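Local coordinates for cadherin-related family member 2 (Homo sapiens, PDB 5CZR), which forms calcium-dependent heterophilic adhesion complexes with CDHR5 between adjacent microvilli, here represented by its first two extracellular cadherin domains, at residues P5-N10 with V87-L92; Y41-P46 with G58-A63; Y49-T54 with Y72-T77; N101-Q106 with G138-S143; H156-L161 with I166-S171. One frame throughout, in Å; residues are numbered along the deposited sequence.

Contact 1: P5-N10 with V87-L92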
# COMPACT_ATOMS: atom_id res chain seq x y z
N PRO A 5 31.99 -14.60 22.15
CA PRO A 5 31.74 -14.13 20.78
C PRO A 5 31.01 -12.79 20.80
O PRO A 5 30.39 -12.42 21.80
CB PRO A 5 30.86 -15.21 20.19
CG PRO A 5 30.17 -15.81 21.38
CD PRO A 5 31.18 -15.78 22.48
N LYS A 6 31.07 -12.11 19.67
CA LYS A 6 30.58 -10.75 19.52
C LYS A 6 29.97 -10.61 18.14
O LYS A 6 30.57 -10.99 17.14
CB LYS A 6 31.75 -9.77 19.68
CG LYS A 6 31.35 -8.29 19.74
CD LYS A 6 32.16 -7.50 20.79
CE LYS A 6 33.66 -7.46 20.50
NZ LYS A 6 33.99 -6.44 19.45
N PHE A 7 28.71 -10.19 18.10
CA PHE A 7 28.03 -9.89 16.85
C PHE A 7 28.74 -8.74 16.14
O PHE A 7 29.22 -7.80 16.77
CB PHE A 7 26.58 -9.47 17.14
CG PHE A 7 25.63 -10.63 17.36
CD1 PHE A 7 25.34 -11.50 16.34
CD2 PHE A 7 25.00 -10.81 18.58
CE1 PHE A 7 24.45 -12.54 16.52
CE2 PHE A 7 24.10 -11.84 18.78
CZ PHE A 7 23.81 -12.70 17.75
N LEU A 8 28.79 -8.83 14.83
CA LEU A 8 29.30 -7.71 14.04
C LEU A 8 28.45 -6.48 14.27
O LEU A 8 27.27 -6.57 14.58
CB LEU A 8 29.34 -8.06 12.53
CG LEU A 8 30.20 -9.29 12.14
CD1 LEU A 8 30.42 -9.36 10.62
CD2 LEU A 8 31.53 -9.31 12.89
N ALA A 9 29.08 -5.32 14.09
CA ALA A 9 28.45 -4.03 14.27
C ALA A 9 27.09 -3.86 13.59
O ALA A 9 26.19 -3.21 14.14
CB ALA A 9 29.41 -2.91 13.84
N ASN A 10 26.93 -4.41 12.39
CA ASN A 10 25.68 -4.21 11.63
C ASN A 10 24.52 -5.13 12.07
O ASN A 10 23.45 -5.10 11.49
CB ASN A 10 25.93 -4.32 10.12
CG ASN A 10 26.43 -5.71 9.72
OD1 ASN A 10 27.19 -6.34 10.46
ND2 ASN A 10 25.96 -6.21 8.61
N VAL A 87 25.56 -15.36 24.27
CA VAL A 87 25.57 -13.90 24.16
C VAL A 87 24.31 -13.43 23.41
O VAL A 87 24.04 -13.91 22.32
CB VAL A 87 26.85 -13.42 23.39
CG1 VAL A 87 26.83 -11.88 23.10
CG2 VAL A 87 28.10 -13.81 24.15
N GLN A 88 23.55 -12.53 24.01
CA GLN A 88 22.24 -12.15 23.52
C GLN A 88 22.15 -10.64 23.44
O GLN A 88 22.69 -9.95 24.30
CB GLN A 88 21.14 -12.65 24.42
CG GLN A 88 21.20 -14.15 24.64
CD GLN A 88 20.01 -14.67 25.43
OE1 GLN A 88 18.87 -14.63 24.96
NE2 GLN A 88 20.28 -15.24 26.60
N ARG A 89 21.52 -10.14 22.37
CA ARG A 89 21.36 -8.71 22.15
C ARG A 89 19.99 -8.50 21.55
O ARG A 89 19.36 -9.44 21.08
CB ARG A 89 22.30 -8.18 21.08
CG ARG A 89 23.77 -8.01 21.37
CD ARG A 89 24.09 -7.32 22.70
NE ARG A 89 25.51 -7.52 23.06
CZ ARG A 89 25.96 -8.22 24.12
NH1 ARG A 89 25.13 -8.84 24.97
NH2 ARG A 89 27.27 -8.33 24.31
N GLU A 90 19.60 -7.24 21.47
CA GLU A 90 18.40 -6.87 20.79
C GLU A 90 18.72 -6.40 19.37
O GLU A 90 19.74 -5.77 19.12
CB GLU A 90 17.70 -5.90 21.70
CG GLU A 90 16.48 -5.20 21.17
CD GLU A 90 15.88 -4.29 22.24
OE1 GLU A 90 15.71 -4.75 23.40
OE2 GLU A 90 15.63 -3.09 21.94
N MET A 91 17.89 -6.84 18.43
CA MET A 91 17.94 -6.36 17.05
C MET A 91 16.62 -5.68 16.68
O MET A 91 15.53 -6.21 16.93
CB MET A 91 18.19 -7.53 16.09
CG MET A 91 18.38 -7.13 14.64
SD MET A 91 18.49 -8.51 13.48
CE MET A 91 20.23 -8.40 13.09
N LEU A 92 16.72 -4.53 16.02
CA LEU A 92 15.54 -3.83 15.49
C LEU A 92 15.24 -4.30 14.06
O LEU A 92 16.10 -4.23 13.19
CB LEU A 92 15.75 -2.32 15.48
CG LEU A 92 14.59 -1.46 14.95
CD1 LEU A 92 13.35 -1.58 15.83
CD2 LEU A 92 15.00 0.01 14.82
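P5 and V87 meet across the two sheets of the first cadherin domain, a Greek-key beta sandwich. P5 is next to K6 on the edge strand of one sheet. V87 lies on strand 86-96 of the other. The proline ring and the valine lie alongside, heading opposite ways, and P5 CG is 4.0 Å from V87 CG2. The same methyl comes closer to the backbone, with V87 CG2 3.6 Å from P5 O. V87 presents this methyl by setting CG2 anti to its carbonyl carbon and CG1 anti to its backbone N (chi1 173°). P5 also packs on D33 and D82, two residues of the calcium site near the N terminus.

Two residues on, F7 points toward strand 86-96. Its ring approaches obliquely: F7 CE2 is 4.1 Å from V87 O, and F7 CD2 is 4.1 Å from R89 CG. The ring and guanidinium planes stand 70° apart, so they do not stack. R89 kinks at the CB-CG bond (chi2 -46°) and turns back along its strand. V87 CG1 then lies over one guanidinium face, toward its rim. At the tip of the side chain, R89 NH1 donates to Q88 O at 2.8 Å, from above the carbonyl plane.

Contact 2: Y41-P46 with G58-A63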
# COMPACT_ATOMS: atom_id res chain seq x y z
N TYR A 41 23.65 -20.06 16.58
CA TYR A 41 22.81 -18.88 16.51
C TYR A 41 21.36 -19.21 16.77
O TYR A 41 20.87 -20.30 16.46
CB TYR A 41 22.89 -18.23 15.13
CG TYR A 41 24.25 -17.74 14.76
CD1 TYR A 41 24.67 -16.47 15.11
CD2 TYR A 41 25.13 -18.54 14.01
CE1 TYR A 41 25.94 -16.01 14.74
CE2 TYR A 41 26.39 -18.09 13.65
CZ TYR A 41 26.79 -16.83 14.01
OH TYR A 41 28.02 -16.36 13.64
N GLY A 42 20.68 -18.23 17.32
CA GLY A 42 19.28 -18.40 17.74
C GLY A 42 18.59 -17.06 17.82
O GLY A 42 19.22 -16.01 17.64
N MET A 43 17.27 -17.11 18.01
CA MET A 43 16.47 -15.94 18.22
C MET A 43 15.40 -16.28 19.23
O MET A 43 14.87 -17.39 19.24
CB MET A 43 15.87 -15.51 16.89
CG MET A 43 15.26 -14.14 16.87
SD MET A 43 14.56 -13.73 15.24
CE MET A 43 15.98 -13.61 14.21
N SER A 44 15.04 -15.31 20.04
CA SER A 44 14.00 -15.51 21.06
C SER A 44 13.17 -14.25 21.31
O SER A 44 13.47 -13.18 20.79
CB SER A 44 14.63 -15.93 22.40
OG SER A 44 15.44 -14.90 22.95
N GLY A 45 12.13 -14.44 22.13
CA GLY A 45 11.26 -13.37 22.53
C GLY A 45 9.90 -13.43 21.79
O GLY A 45 9.69 -14.31 20.92
N PRO A 46 8.98 -12.53 22.16
CA PRO A 46 7.60 -12.56 21.66
C PRO A 46 7.44 -12.39 20.15
O PRO A 46 6.42 -12.82 19.61
CB PRO A 46 6.91 -11.40 22.42
CG PRO A 46 7.96 -10.71 23.23
CD PRO A 46 9.13 -11.64 23.34
N GLY A 58 23.76 -19.50 10.99
CA GLY A 58 23.31 -18.13 11.17
C GLY A 58 22.31 -17.65 10.11
O GLY A 58 21.85 -16.50 10.20
N GLU A 59 21.95 -18.50 9.15
CA GLU A 59 20.98 -18.10 8.14
C GLU A 59 19.60 -17.89 8.80
O GLU A 59 19.15 -18.71 9.60
CB GLU A 59 20.83 -19.14 7.03
CG GLU A 59 20.03 -18.61 5.84
CD GLU A 59 19.94 -19.55 4.65
OE1 GLU A 59 20.49 -20.66 4.67
OE2 GLU A 59 19.25 -19.18 3.67
N VAL A 60 18.95 -16.78 8.47
CA VAL A 60 17.63 -16.49 9.02
C VAL A 60 16.60 -16.50 7.91
O VAL A 60 16.78 -15.78 6.88
CB VAL A 60 17.61 -15.14 9.76
CG1 VAL A 60 16.28 -14.95 10.44
CG2 VAL A 60 18.72 -15.10 10.80
N LYS A 61 15.56 -17.30 8.08
CA LYS A 61 14.47 -17.38 7.09
C LYS A 61 13.21 -16.81 7.70
O LYS A 61 13.00 -16.92 8.94
CB LYS A 61 14.26 -18.81 6.68
CG LYS A 61 15.43 -19.33 5.86
CD LYS A 61 15.24 -20.77 5.48
CE LYS A 61 16.39 -21.23 4.63
NZ LYS A 61 16.14 -22.63 4.18
N LEU A 62 12.38 -16.18 6.88
CA LEU A 62 11.11 -15.66 7.38
C LEU A 62 10.15 -16.84 7.64
O LEU A 62 10.03 -17.74 6.79
CB LEU A 62 10.47 -14.72 6.37
CG LEU A 62 9.28 -13.92 6.91
CD1 LEU A 62 9.77 -12.81 7.83
CD2 LEU A 62 8.48 -13.35 5.74
N ALA A 63 9.52 -16.85 8.80
CA ALA A 63 8.64 -17.92 9.20
C ALA A 63 7.21 -17.48 9.36
O ALA A 63 6.33 -18.31 9.49
CB ALA A 63 9.12 -18.57 10.51
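The Y41 ring is the flat group here, and it meets the backbone of G58. G58 CA approaches it obliquely, nearest Y41 CD2, with Y41 CD2 3.4 Å from G58 CA. Y41 CD2 is also 3.5 Å from G58 N, and Y41 CG is 3.7 Å from G58 CA. The ring is placed there by CG lying beside the backbone N of Y41 and anti to its carbonyl carbon (chi1 -62°). Around this pair, Y41 also packs on L29 and V80, which belong to different sheets.

The second touch is aliphatic. M43 CE is 4.0 Å from V60 CG1, and the two side chains cross at about a right angle. The methionine starts out extended and bends at chi3 (-68°), which turns its methyl toward the valine. F51 borders both side chains. M43 also packs on V76, and V60 on F27 and L29.

Strand 40-44 and strand 59-62 lie in different sheets of the first cadherin domain. The contact therefore spans the core of the beta sandwich. G58 has a positive phi (85°) and no side chain, so its backbone can come close to the ring. Y41 OH makes a weak hydrogen bond with A31 N, giving the phenol a polar partner beyond this pair. Between the two segments themselves, the chemistry implies cohesion by van der Waals and hydrophobic packing, without polar pairing.

Contact 3: Y49-T54 with Y72-T77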
# COMPACT_ATOMS: atom_id res chain seq x y z
N TYR A 49 8.90 -15.59 16.52
CA TYR A 49 8.12 -16.47 15.65
C TYR A 49 8.08 -15.97 14.18
O TYR A 49 7.69 -16.72 13.29
CB TYR A 49 6.68 -16.63 16.17
CG TYR A 49 5.83 -15.38 15.98
CD1 TYR A 49 5.15 -15.16 14.80
CD2 TYR A 49 5.70 -14.43 16.99
CE1 TYR A 49 4.37 -14.01 14.61
CE2 TYR A 49 4.92 -13.28 16.82
CZ TYR A 49 4.28 -13.06 15.60
OH TYR A 49 3.50 -11.95 15.41
N PHE A 50 8.42 -14.71 13.94
CA PHE A 50 8.55 -14.20 12.58
C PHE A 50 9.66 -14.87 11.78
O PHE A 50 9.66 -14.76 10.55
CB PHE A 50 8.82 -12.68 12.57
CG PHE A 50 7.61 -11.85 12.76
CD1 PHE A 50 6.70 -11.67 11.73
CD2 PHE A 50 7.36 -11.22 14.00
CE1 PHE A 50 5.54 -10.92 11.94
CE2 PHE A 50 6.24 -10.44 14.18
CZ PHE A 50 5.32 -10.28 13.14
N PHE A 51 10.63 -15.49 12.47
CA PHE A 51 11.80 -16.02 11.82
C PHE A 51 12.14 -17.45 12.28
O PHE A 51 11.63 -17.94 13.29
CB PHE A 51 13.01 -15.14 12.13
CG PHE A 51 12.86 -13.71 11.67
CD1 PHE A 51 12.94 -13.39 10.30
CD2 PHE A 51 12.67 -12.67 12.61
CE1 PHE A 51 12.82 -12.07 9.87
CE2 PHE A 51 12.49 -11.37 12.17
CZ PHE A 51 12.57 -11.06 10.80
N ALA A 52 13.01 -18.10 11.51
CA ALA A 52 13.56 -19.39 11.87
C ALA A 52 15.02 -19.32 11.57
O ALA A 52 15.42 -19.09 10.43
CB ALA A 52 12.91 -20.52 11.08
N VAL A 53 15.84 -19.47 12.62
CA VAL A 53 17.31 -19.38 12.50
C VAL A 53 17.84 -20.80 12.27
O VAL A 53 17.44 -21.72 12.98
CB VAL A 53 17.92 -18.79 13.80
CG1 VAL A 53 19.41 -18.74 13.67
CG2 VAL A 53 17.37 -17.37 14.09
N THR A 54 18.74 -20.96 11.31
CA THR A 54 19.52 -22.18 11.16
C THR A 54 20.70 -22.09 12.12
O THR A 54 21.60 -21.29 11.91
CB THR A 54 20.03 -22.33 9.70
OG1 THR A 54 18.91 -22.34 8.82
CG2 THR A 54 20.81 -23.65 9.51
N TYR A 72 5.35 -1.99 11.81
CA TYR A 72 6.30 -1.43 10.85
C TYR A 72 7.73 -1.51 11.31
O TYR A 72 8.66 -1.40 10.52
CB TYR A 72 5.91 0.01 10.46
CG TYR A 72 6.37 1.12 11.46
CD1 TYR A 72 6.17 1.01 12.84
CD2 TYR A 72 7.07 2.21 11.01
CE1 TYR A 72 6.64 1.97 13.74
CE2 TYR A 72 7.51 3.22 11.87
CZ TYR A 72 7.33 3.09 13.24
OH TYR A 72 7.78 4.06 14.09
N THR A 73 7.90 -1.70 12.61
CA THR A 73 9.15 -2.16 13.16
C THR A 73 8.86 -3.04 14.36
O THR A 73 7.78 -2.93 14.96
CB THR A 73 10.03 -1.03 13.73
OG1 THR A 73 9.34 -0.48 14.85
CG2 THR A 73 10.31 0.04 12.68
N PHE A 74 9.84 -3.86 14.74
CA PHE A 74 9.75 -4.63 15.97
C PHE A 74 11.11 -5.14 16.40
O PHE A 74 12.06 -5.10 15.62
CB PHE A 74 8.74 -5.77 15.84
CG PHE A 74 9.07 -6.77 14.76
CD1 PHE A 74 8.64 -6.58 13.47
CD2 PHE A 74 9.81 -7.91 15.06
CE1 PHE A 74 8.93 -7.50 12.48
CE2 PHE A 74 10.07 -8.86 14.09
CZ PHE A 74 9.64 -8.65 12.79
N LYS A 75 11.18 -5.58 17.65
CA LYS A 75 12.44 -6.01 18.21
C LYS A 75 12.44 -7.51 18.33
O LYS A 75 11.42 -8.10 18.65
CB LYS A 75 12.66 -5.46 19.65
CG LYS A 75 12.18 -4.02 19.86
CD LYS A 75 13.24 -2.93 19.73
CE LYS A 75 12.62 -1.53 19.78
NZ LYS A 75 13.70 -0.52 19.60
N VAL A 76 13.61 -8.09 18.19
CA VAL A 76 13.81 -9.47 18.54
C VAL A 76 15.09 -9.61 19.31
O VAL A 76 15.96 -8.75 19.26
CB VAL A 76 13.86 -10.38 17.28
CG1 VAL A 76 12.50 -10.45 16.63
CG2 VAL A 76 14.91 -9.89 16.29
N THR A 77 15.19 -10.68 20.07
CA THR A 77 16.43 -11.01 20.75
C THR A 77 17.20 -11.99 19.89
O THR A 77 16.67 -13.03 19.48
CB THR A 77 16.17 -11.60 22.16
OG1 THR A 77 15.49 -10.62 22.92
CG2 THR A 77 17.48 -11.91 22.87
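F50 overlaps the ring of F74 in an offset stack. The centroids are 4.5 Å apart and the planes are inclined at 29°. F50 CD2 is 3.6 Å from both F74 CE2 and F74 CZ. F74 CZ lies over one face of F50, toward the rim. Y49 CZ covers the opposite face of F50, also toward the rim. F50 is sandwiched between Y49 and F74.

The F51 and F74 side chains point at each other from opposing strands. F51 CE2 is 4.0 Å from F74 CE2 and reaches the F74 ring at its edge, near the plane. F50 CB lies over one face of the F51 ring. F74 carries its CG between the backbone N and the carbonyl carbon (chi1 60°), which holds its ring where both phenylalanines can reach it. F50, F51 and F74 are all buried, so the cluster is a hydrophobic part of the sandwich core in the first cadherin domain.

L66 and L71 also pack on F50, while V93 touches both F51 and F74. F51 further contacts L62. The cluster lies between the 3-10 turn 49-50 and strands 51-53 and 59-62 on one side, and strands 40-44, 73-81 and 86-96 on the other.

Contact 4: N101-Q106 with G138-S143. With CA (calcium ion), chain H.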
# COMPACT_ATOMS: atom_id res chain seq x y z
N ASN A 101 -1.57 -2.13 -1.18
CA ASN A 101 -2.94 -1.68 -1.06
C ASN A 101 -3.37 -0.82 -2.24
O ASN A 101 -2.57 -0.13 -2.91
CB ASN A 101 -3.08 -0.86 0.21
CG ASN A 101 -2.93 -1.70 1.46
OD1 ASN A 101 -3.88 -2.29 1.91
ND2 ASN A 101 -1.71 -1.82 1.96
N ALA A 102 -4.66 -0.89 -2.51
CA ALA A 102 -5.29 -0.15 -3.58
C ALA A 102 -6.09 1.01 -2.97
O ALA A 102 -6.53 0.92 -1.83
CB ALA A 102 -6.21 -1.07 -4.36
N PRO A 103 -6.34 2.07 -3.73
CA PRO A 103 -7.30 3.04 -3.23
C PRO A 103 -8.71 2.45 -3.02
O PRO A 103 -9.17 1.64 -3.81
CB PRO A 103 -7.31 4.10 -4.32
CG PRO A 103 -6.00 3.94 -5.02
CD PRO A 103 -5.76 2.47 -5.02
N VAL A 104 -9.37 2.88 -1.94
CA VAL A 104 -10.71 2.42 -1.57
C VAL A 104 -11.61 3.68 -1.46
O VAL A 104 -11.32 4.61 -0.72
CB VAL A 104 -10.66 1.66 -0.20
CG1 VAL A 104 -12.06 1.29 0.32
CG2 VAL A 104 -9.79 0.40 -0.28
N PHE A 105 -12.73 3.66 -2.17
CA PHE A 105 -13.70 4.73 -2.10
C PHE A 105 -14.45 4.70 -0.78
O PHE A 105 -14.85 3.64 -0.31
CB PHE A 105 -14.68 4.65 -3.29
CG PHE A 105 -14.13 5.23 -4.54
CD1 PHE A 105 -14.16 6.59 -4.74
CD2 PHE A 105 -13.55 4.42 -5.51
CE1 PHE A 105 -13.60 7.16 -5.87
CE2 PHE A 105 -12.99 4.97 -6.65
CZ PHE A 105 -13.03 6.35 -6.84
N GLN A 106 -14.58 5.89 -0.16
CA GLN A 106 -15.17 6.01 1.17
C GLN A 106 -16.70 6.09 1.11
O GLN A 106 -17.39 5.46 1.89
CB GLN A 106 -14.61 7.24 1.90
CG GLN A 106 -13.10 7.21 2.11
CD GLN A 106 -12.61 5.94 2.84
OE1 GLN A 106 -12.68 5.87 4.07
NE2 GLN A 106 -12.09 4.97 2.09
N GLY A 138 0.73 5.64 -1.99
CA GLY A 138 -0.50 6.07 -1.35
C GLY A 138 -1.15 7.33 -1.94
O GLY A 138 -2.19 7.74 -1.43
N MET A 139 -0.55 7.95 -2.96
CA MET A 139 -1.12 9.14 -3.61
C MET A 139 -2.16 8.69 -4.62
O MET A 139 -1.91 7.86 -5.49
CB MET A 139 -0.05 10.01 -4.28
CG MET A 139 0.84 10.78 -3.29
SD MET A 139 2.17 11.81 -4.02
CE MET A 139 3.34 12.13 -2.67
N VAL A 140 -3.35 9.24 -4.49
CA VAL A 140 -4.47 8.84 -5.29
C VAL A 140 -4.66 9.82 -6.46
O VAL A 140 -4.65 11.03 -6.27
CB VAL A 140 -5.73 8.80 -4.41
CG1 VAL A 140 -6.97 8.54 -5.25
CG2 VAL A 140 -5.57 7.72 -3.36
N VAL A 141 -4.84 9.28 -7.65
CA VAL A 141 -5.39 10.03 -8.78
C VAL A 141 -6.71 9.47 -9.27
O VAL A 141 -6.91 8.24 -9.34
CB VAL A 141 -4.41 10.12 -9.95
CG1 VAL A 141 -3.12 10.79 -9.48
CG2 VAL A 141 -4.16 8.76 -10.59
N TYR A 142 -7.61 10.37 -9.65
CA TYR A 142 -8.98 10.00 -10.02
C TYR A 142 -9.18 10.08 -11.53
O TYR A 142 -8.53 10.87 -12.18
CB TYR A 142 -9.96 10.95 -9.33
CG TYR A 142 -9.92 10.96 -7.84
CD1 TYR A 142 -10.60 9.99 -7.11
CD2 TYR A 142 -9.22 11.92 -7.14
CE1 TYR A 142 -10.59 9.99 -5.73
CE2 TYR A 142 -9.18 11.92 -5.75
CZ TYR A 142 -9.88 10.96 -5.05
OH TYR A 142 -9.87 10.95 -3.67
N SER A 143 -10.08 9.29 -12.06
CA SER A 143 -10.36 9.31 -13.43
C SER A 143 -11.80 9.05 -13.71
O SER A 143 -12.43 8.24 -13.02
CB SER A 143 -9.68 8.12 -14.09
OG SER A 143 -8.32 8.36 -14.28
CA CA H . -1.21 1.64 -2.89
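The start of the second cadherin domain, just past the calcium-binding linker, packs P103 on V140 and F105 on Y142. These pairs join the two sheets of the domain's beta sandwich, one through strand 104-105 and the other through strand 140-148. P103 CB is 4.1 Å from V140 CG2. With chi1 at 173°, CG2 is the V140 branch that faces the proline.

F105 and Y142 touch through one carbon of each ring: F105 CE1 is 4.1 Å from Y142 CE1. The phenylalanine atom lies at the edge of the tyrosine ring, near its plane. V140 CG1 covers one face of that ring, toward the rim. The phenol has its own polar partner, since Y142 OH hydrogen-bonds with A129 N on strand 123-130. A187 touches P103, F105 and V140.

The segment begins in the calcium-binding linker, at N101. The backbone oxygen of this residue is a calcium ligand, in a site completed by N99, D131, D133, A137 and D189. N101 O binds the calcium ion at 2.2 Å.

Contact 5: H156-L161 with I166-S171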
# COMPACT_ATOMS: atom_id res chain seq x y z
N HIS A 156 -16.66 14.87 -22.88
CA HIS A 156 -16.08 16.14 -22.44
C HIS A 156 -17.00 16.89 -21.47
O HIS A 156 -16.76 18.04 -21.17
CB HIS A 156 -15.79 17.03 -23.67
CG HIS A 156 -14.87 16.40 -24.67
ND1 HIS A 156 -13.66 15.82 -24.31
CD2 HIS A 156 -14.98 16.23 -26.01
CE1 HIS A 156 -13.06 15.34 -25.39
NE2 HIS A 156 -13.84 15.58 -26.43
N LEU A 157 -18.07 16.24 -21.02
CA LEU A 157 -19.12 16.89 -20.28
C LEU A 157 -18.79 17.04 -18.78
O LEU A 157 -19.25 17.97 -18.13
CB LEU A 157 -20.41 16.11 -20.43
CG LEU A 157 -21.72 16.85 -20.29
CD1 LEU A 157 -21.71 18.15 -21.10
CD2 LEU A 157 -22.83 15.93 -20.78
N PHE A 158 -17.98 16.13 -18.26
CA PHE A 158 -17.61 16.14 -16.87
C PHE A 158 -16.11 16.01 -16.76
O PHE A 158 -15.47 15.45 -17.63
CB PHE A 158 -18.29 15.01 -16.11
CG PHE A 158 -19.78 15.07 -16.16
CD1 PHE A 158 -20.46 15.88 -15.27
CD2 PHE A 158 -20.49 14.35 -17.10
CE1 PHE A 158 -21.83 15.97 -15.30
CE2 PHE A 158 -21.87 14.38 -17.12
CZ PHE A 158 -22.54 15.23 -16.24
N ARG A 159 -15.55 16.61 -15.71
CA ARG A 159 -14.16 16.48 -15.44
C ARG A 159 -14.03 16.19 -13.97
O ARG A 159 -14.82 16.68 -13.16
CB ARG A 159 -13.43 17.72 -15.99
CG ARG A 159 -12.04 17.96 -15.48
CD ARG A 159 -11.60 19.42 -15.56
NE ARG A 159 -10.14 19.59 -15.36
CZ ARG A 159 -9.50 20.76 -15.28
NH1 ARG A 159 -8.19 20.78 -15.11
NH2 ARG A 159 -10.16 21.89 -15.39
N ILE A 160 -13.08 15.34 -13.61
CA ILE A 160 -12.81 15.11 -12.18
C ILE A 160 -11.48 15.75 -11.80
O ILE A 160 -10.51 15.57 -12.50
CB ILE A 160 -12.86 13.61 -11.81
CG1 ILE A 160 -12.80 13.43 -10.32
CG2 ILE A 160 -11.75 12.81 -12.51
CD1 ILE A 160 -13.33 12.09 -9.84
N LEU A 161 -11.46 16.50 -10.71
CA LEU A 161 -10.26 17.23 -10.27
C LEU A 161 -9.45 16.39 -9.26
O LEU A 161 -9.94 15.38 -8.80
CB LEU A 161 -10.64 18.58 -9.64
CG LEU A 161 -11.57 19.48 -10.45
CD1 LEU A 161 -11.80 20.79 -9.72
CD2 LEU A 161 -10.98 19.75 -11.82
N ILE A 166 -16.05 16.43 -8.92
CA ILE A 166 -16.43 16.32 -10.29
C ILE A 166 -17.11 17.64 -10.66
O ILE A 166 -18.05 18.07 -10.01
CB ILE A 166 -17.38 15.12 -10.47
CG1 ILE A 166 -16.61 13.85 -10.20
CG2 ILE A 166 -18.01 15.09 -11.86
CD1 ILE A 166 -17.50 12.69 -9.86
N VAL A 167 -16.68 18.20 -11.78
CA VAL A 167 -17.23 19.46 -12.29
C VAL A 167 -17.95 19.29 -13.62
O VAL A 167 -17.58 18.47 -14.48
CB VAL A 167 -16.16 20.57 -12.39
CG1 VAL A 167 -15.64 20.91 -11.02
CG2 VAL A 167 -15.03 20.21 -13.33
N LEU A 168 -18.96 20.14 -13.82
CA LEU A 168 -19.63 20.22 -15.10
C LEU A 168 -18.73 20.95 -16.09
O LEU A 168 -18.27 22.07 -15.83
CB LEU A 168 -20.96 20.93 -14.95
CG LEU A 168 -21.80 21.00 -16.21
CD1 LEU A 168 -22.21 19.60 -16.64
CD2 LEU A 168 -23.02 21.90 -16.01
N ASN A 169 -18.48 20.33 -17.23
CA ASN A 169 -17.57 20.90 -18.21
C ASN A 169 -18.21 21.26 -19.56
O ASN A 169 -17.54 21.75 -20.45
CB ASN A 169 -16.46 19.89 -18.41
CG ASN A 169 -15.24 20.48 -19.07
OD1 ASN A 169 -14.61 21.35 -18.52
ND2 ASN A 169 -14.92 20.00 -20.25
N GLY A 170 -19.51 21.06 -19.69
CA GLY A 170 -20.27 21.52 -20.87
C GLY A 170 -21.73 21.58 -20.46
O GLY A 170 -22.06 21.29 -19.30
N SER A 171 -22.59 22.03 -21.33
CA SER A 171 -23.94 22.34 -20.91
C SER A 171 -24.81 21.10 -21.02
O SER A 171 -24.60 20.26 -21.90
CB SER A 171 -24.51 23.55 -21.68
OG SER A 171 -24.73 23.22 -23.02
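N169 and H156 meet at one end of a beta hairpin in the second cadherin domain. From CB outward, the N169 side chain runs alongside the start of segment 156-161. N169 CB lies 3.3 Å from H156 O and also packs near L157 O. CG stands anti to the backbone N (chi1 -163°), close to the same histidine carbonyl. At the tip, N169 ND2 donates to H156 O at 2.8 Å. This bond is nearly straight at 168°, and the acceptor lies in the amide plane, which fixes how the amide is turned. The N169 backbone adds a bond from N169 N to L157 O, at 2.6 Å.

Strands 158-160 and 166-168 are antiparallel. R159 and V167 form a hydrogen-bonded pair: V167 N to R159 O is 2.8 Å, and R159 N also donates to V167 O. The R159 and V167 side chains leave the sheet on the same face, with R159 CB against V167 CG2, while the arginine tip leads off. L161 crosses V167 at about a right angle, with L161 CD1 4.1 Å from V167 CG1.

F158, L168, I160 and I166 occupy the other face of the hairpin. I160 CD1 is 3.7 Å from I166 CG1. F158 CE1 lies 3.9 Å from L168 CD1, and F158 makes an edge-to-face pair with Y181. This apolar face turns to the opposing sheet, where F158 meets L183, I144 and I210. I166 meets L183 and L208, and I160 meets Y142. Strand 158-160 ends its sheet within the chain, while strand 165-168 sits between it and strand 123-130.

In the fold
From the N terminus, contact 1 closes the widest loop, bringing 5-10 to 87-92 within the first cadherin domain. Contacts 2 and 3 both fall inside that loop. They cross each other, since 41-46, 49-54, 58-63 and 72-77 alternate along the chain. All three span the two sheets of the first sandwich. Contacts 2 and 3 also touch through the strand pairing of 51-53 with 59-62. The chain then passes the calcium linker. Contact 4 closes a 32-residue step between the sheets of the second domain. Contact 5 follows in series as a short hairpin within one sheet. Contacts 4 and 5 touch and share a sheet of the second domain.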